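Local coordinates for lipolytic enzyme, G-D-S-L family (Bacteroides thetaiotaomicron, PDB 7BR2), which metabolises the drug diltiazem as a gut microbial serine esterase of the SGNH (GDSL) hydrolase family, at residues 167-170 with 171-175; 415-418 with 419-423. All blocks are in the same frame, centred on the assembly; numbering follows the deposited sequence.

Contact 1: 167-170 with 171-175; sequences RESA and ARNGW
R167 O, E168 O and S169 O accept hydrogen bonds from A171 N, R172 N and N173 N; R172 N to E168 O measures 3.0 Å. These are the last regular bonds of helix 155-173. The chain then leaves the helix in a Schellman motif. G174 takes positive phi (78°), where a side chain would be jammed against the carbonyl oxygen of N173. W175 N donates to A170 O at 3.0 Å, and G174 N adds only a weak bond to the same oxygen.

S169, R172, N173 and W175 meet helix 102-125. The R172 chain bends at chi3 (-72°) and folds back beside the previous turn. This lays one face of its guanidinium over the backbone of S169, with S169 CA 3.5 Å above the plane and offset toward the rim. The amide of N173 comes close too, with ND2 3.1 Å from S169 OG. All three polar ends reach E121 OE2, on helix 102-125. R172 NH2 forms a salt bridge with it, and S169 OG and N173 ND2 form hydrogen bonds.

W175 lies in the short turn just before strand 176-179. N173 CB sits over the centre of one face of the indole, 3.5 Å above its plane. W175 CB rests on A170 CB at 4.0 Å. Around them, W175 touches F124 and K125 of helix 102-125, and A170 and W175 both touch M134 of strand 131-136. The contact thus forms the turn from helix to strand in the beta-alpha-beta unit 131-136, 155-173, 176-179.

One carboxylate oxygen draws in an arginine, a serine and an asparagine. The gathered donors would probably stabilise the charge of E121, and they tie the end of this helix to its neighbour.

Contact 2: 415-418 with 419-423; sequences MFKE and IRDAR
R420 reaches back to M415, and its NH1 makes a weak hydrogen bond to M415 O at 3.0 Å (142° at the hydrogen). This is the N-terminal turn of helix 417-437, with F416 at the N-cap position. The carbonyl of M415 lies at the edge of the guanidinium, near its plane. One face of the group covers the backbone of K417, with K417 CA 3.6 Å above it. A bend at chi3 (-58°) turns the arginine end back toward the start of the helix.

The backbone holds the turn. F416 O takes a straight bond from R420 N at 3.0 Å (168°) and a weak one from I419 N. K417 O and E418 O accept bonds from D421 N and A422 N. On another side of the turn, I419 CD1 packs against F416 CD2 at 3.9 Å.

Further out, R420 NH1 also bonds to the carbonyl oxygen of M414, the last residue of helix 408-414. One arginine therefore joins the end of one helix to the beginning of the next. F366 and Y369 of helix 344-377 touch its side chain, as does N386. A leucine here would probably leave the carbonyls of M414 and M415 without this donor and weaken the tie between the two helices.

K417 and D421 form a long salt bridge, NZ to OD1 3.6 Å, in which the lysine CE is nearer still, 3.4 Å from OD1.

How the contacts relate
Contact 1 and contact 2 are separate local sites in one chain. Their centres are about 39 Å apart and their nearest atoms about 29 Å apart, so they do not touch. They follow in series along the chain. Contact 1 ends a helix beside the parallel beta-strands of the SGNH hydrolase fold. Contact 2 begins a helix much later in the sequence, at the surface. In each, an arginine folds back over the backbone of the residue three before it, but the anchors differ: a carboxylate in contact 1, carbonyls in contact 2. The probable catalytic triad, S28, D204 and H207, includes no residue of either contact.

Contact 1: 167-170 with 171-175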
# COMPACT_ATOMS: atom_id res chain seq x y z
N ARG A 167 20.66 -3.22 2.37
CA ARG A 167 20.95 -3.59 0.99
C ARG A 167 22.09 -4.60 0.91
O ARG A 167 22.00 -5.62 0.22
CB ARG A 167 21.26 -2.33 0.16
CG ARG A 167 21.42 -2.57 -1.36
CD ARG A 167 22.11 -1.39 -2.10
NE ARG A 167 21.38 -0.11 -2.05
CZ ARG A 167 20.45 0.28 -2.93
NH1 ARG A 167 20.12 -0.51 -3.95
NH2 ARG A 167 19.85 1.46 -2.80
N GLU A 168 23.17 -4.34 1.65
CA GLU A 168 24.32 -5.23 1.58
C GLU A 168 24.05 -6.57 2.24
O GLU A 168 24.52 -7.61 1.75
CB GLU A 168 25.54 -4.55 2.19
CG GLU A 168 25.85 -3.23 1.48
CD GLU A 168 26.85 -2.35 2.20
OE1 GLU A 168 27.36 -2.76 3.27
OE2 GLU A 168 27.12 -1.24 1.69
N SER A 169 23.27 -6.58 3.34
CA SER A 169 22.86 -7.86 3.91
C SER A 169 22.05 -8.67 2.90
O SER A 169 22.26 -9.88 2.75
CB SER A 169 22.06 -7.62 5.20
OG SER A 169 21.63 -8.85 5.78
N ALA A 170 21.14 -8.00 2.18
CA ALA A 170 20.34 -8.68 1.17
C ALA A 170 21.23 -9.27 0.09
O ALA A 170 21.02 -10.40 -0.37
CB ALA A 170 19.34 -7.70 0.56
N ALA A 171 22.26 -8.52 -0.31
CA ALA A 171 23.20 -9.03 -1.29
C ALA A 171 23.91 -10.29 -0.79
O ALA A 171 24.00 -11.29 -1.50
CB ALA A 171 24.22 -7.95 -1.65
N ARG A 172 24.37 -10.26 0.46
CA ARG A 172 25.08 -11.43 0.99
C ARG A 172 24.19 -12.65 1.07
O ARG A 172 24.64 -13.78 0.83
CB ARG A 172 25.62 -11.17 2.39
CG ARG A 172 26.64 -10.11 2.54
CD ARG A 172 27.30 -10.33 3.87
NE ARG A 172 26.40 -9.97 4.95
CZ ARG A 172 26.15 -8.72 5.33
NH1 ARG A 172 26.74 -7.71 4.70
NH2 ARG A 172 25.31 -8.49 6.33
N ASN A 173 22.94 -12.46 1.48
CA ASN A 173 22.09 -13.59 1.87
C ASN A 173 21.17 -14.06 0.76
O ASN A 173 20.42 -15.02 0.97
CB ASN A 173 21.30 -13.21 3.11
CG ASN A 173 22.21 -12.93 4.28
OD1 ASN A 173 22.97 -13.80 4.69
ND2 ASN A 173 22.14 -11.72 4.83
N GLY A 174 21.20 -13.44 -0.41
CA GLY A 174 20.34 -13.90 -1.48
C GLY A 174 18.91 -13.43 -1.33
O GLY A 174 17.99 -14.10 -1.80
N TRP A 175 18.71 -12.28 -0.69
CA TRP A 175 17.40 -11.69 -0.50
C TRP A 175 17.19 -10.57 -1.51
O TRP A 175 18.14 -9.97 -2.00
CB TRP A 175 17.27 -11.14 0.92
CG TRP A 175 17.48 -12.17 1.95
CD1 TRP A 175 17.31 -13.52 1.80
CD2 TRP A 175 17.84 -11.96 3.32
NE1 TRP A 175 17.58 -14.16 2.98
CE2 TRP A 175 17.89 -13.22 3.93
CE3 TRP A 175 18.12 -10.82 4.08
CZ2 TRP A 175 18.23 -13.38 5.28
CZ3 TRP A 175 18.46 -10.98 5.42
CH2 TRP A 175 18.50 -12.25 6.01

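Contact 2: 415-418 with 419-423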
# COMPACT_ATOMS: atom_id res chain seq x y z
N MET A 415 -8.55 -9.67 24.50
CA MET A 415 -7.90 -10.73 25.25
C MET A 415 -8.64 -12.06 25.14
O MET A 415 -8.05 -13.11 25.42
CB MET A 415 -7.76 -10.34 26.73
CG MET A 415 -9.11 -10.33 27.49
SD MET A 415 -8.98 -9.94 29.24
CE MET A 415 -8.06 -11.35 29.84
N PHE A 416 -9.92 -12.06 24.75
CA PHE A 416 -10.66 -13.31 24.64
C PHE A 416 -10.40 -13.97 23.29
O PHE A 416 -10.65 -13.37 22.23
CB PHE A 416 -12.16 -13.10 24.82
CG PHE A 416 -12.55 -12.68 26.20
CD1 PHE A 416 -12.55 -13.60 27.25
CD2 PHE A 416 -12.88 -11.36 26.46
CE1 PHE A 416 -12.91 -13.20 28.55
CE2 PHE A 416 -13.24 -10.95 27.76
CZ PHE A 416 -13.27 -11.87 28.79
N LYS A 417 -9.95 -15.23 23.34
CA LYS A 417 -9.75 -16.02 22.14
C LYS A 417 -11.00 -16.06 21.26
O LYS A 417 -10.91 -16.00 20.03
CB LYS A 417 -9.36 -17.44 22.56
CG LYS A 417 -9.24 -18.45 21.42
CD LYS A 417 -7.96 -18.33 20.64
CE LYS A 417 -8.01 -19.26 19.44
NZ LYS A 417 -6.86 -19.04 18.52
N GLU A 418 -12.18 -16.17 21.87
CA GLU A 418 -13.37 -16.27 21.05
C GLU A 418 -13.62 -14.98 20.28
O GLU A 418 -14.09 -15.02 19.14
CB GLU A 418 -14.57 -16.69 21.91
CG GLU A 418 -14.31 -18.04 22.59
CD GLU A 418 -13.82 -17.97 24.04
OE1 GLU A 418 -12.93 -17.13 24.40
OE2 GLU A 418 -14.30 -18.81 24.83
N ILE A 419 -13.26 -13.84 20.86
CA ILE A 419 -13.44 -12.58 20.16
C ILE A 419 -12.41 -12.42 19.03
O ILE A 419 -12.75 -11.99 17.92
CB ILE A 419 -13.39 -11.42 21.16
CG1 ILE A 419 -14.69 -11.40 21.97
CG2 ILE A 419 -13.17 -10.09 20.42
CD1 ILE A 419 -14.68 -10.41 23.10
N ARG A 420 -11.15 -12.77 19.29
CA ARG A 420 -10.17 -12.74 18.21
C ARG A 420 -10.61 -13.64 17.06
O ARG A 420 -10.49 -13.26 15.89
CB ARG A 420 -8.78 -13.14 18.73
CG ARG A 420 -8.21 -12.13 19.72
CD ARG A 420 -6.70 -12.30 19.95
NE ARG A 420 -6.33 -13.63 20.44
CZ ARG A 420 -6.47 -14.05 21.70
NH1 ARG A 420 -6.98 -13.25 22.64
NH2 ARG A 420 -6.09 -15.28 22.03
N ASP A 421 -11.16 -14.82 17.39
CA ASP A 421 -11.67 -15.71 16.35
C ASP A 421 -12.80 -15.04 15.57
O ASP A 421 -12.80 -15.05 14.34
CB ASP A 421 -12.16 -17.03 16.96
CG ASP A 421 -11.03 -17.95 17.40
OD1 ASP A 421 -9.86 -17.75 16.99
OD2 ASP A 421 -11.32 -18.89 18.18
N ALA A 422 -13.77 -14.47 16.27
CA ALA A 422 -14.91 -13.87 15.57
C ALA A 422 -14.48 -12.70 14.68
O ALA A 422 -14.99 -12.53 13.57
CB ALA A 422 -15.97 -13.42 16.57
N ARG A 423 -13.56 -11.86 15.16
CA ARG A 423 -13.15 -10.67 14.41
C ARG A 423 -12.29 -11.06 13.21
O ARG A 423 -12.39 -10.44 12.14
CB ARG A 423 -12.39 -9.72 15.32
CG ARG A 423 -13.19 -9.25 16.53
CD ARG A 423 -14.34 -8.32 16.13
NE ARG A 423 -13.90 -6.93 16.19
CZ ARG A 423 -14.58 -5.88 15.73
NH1 ARG A 423 -15.75 -6.02 15.14
NH2 ARG A 423 -14.07 -4.67 15.89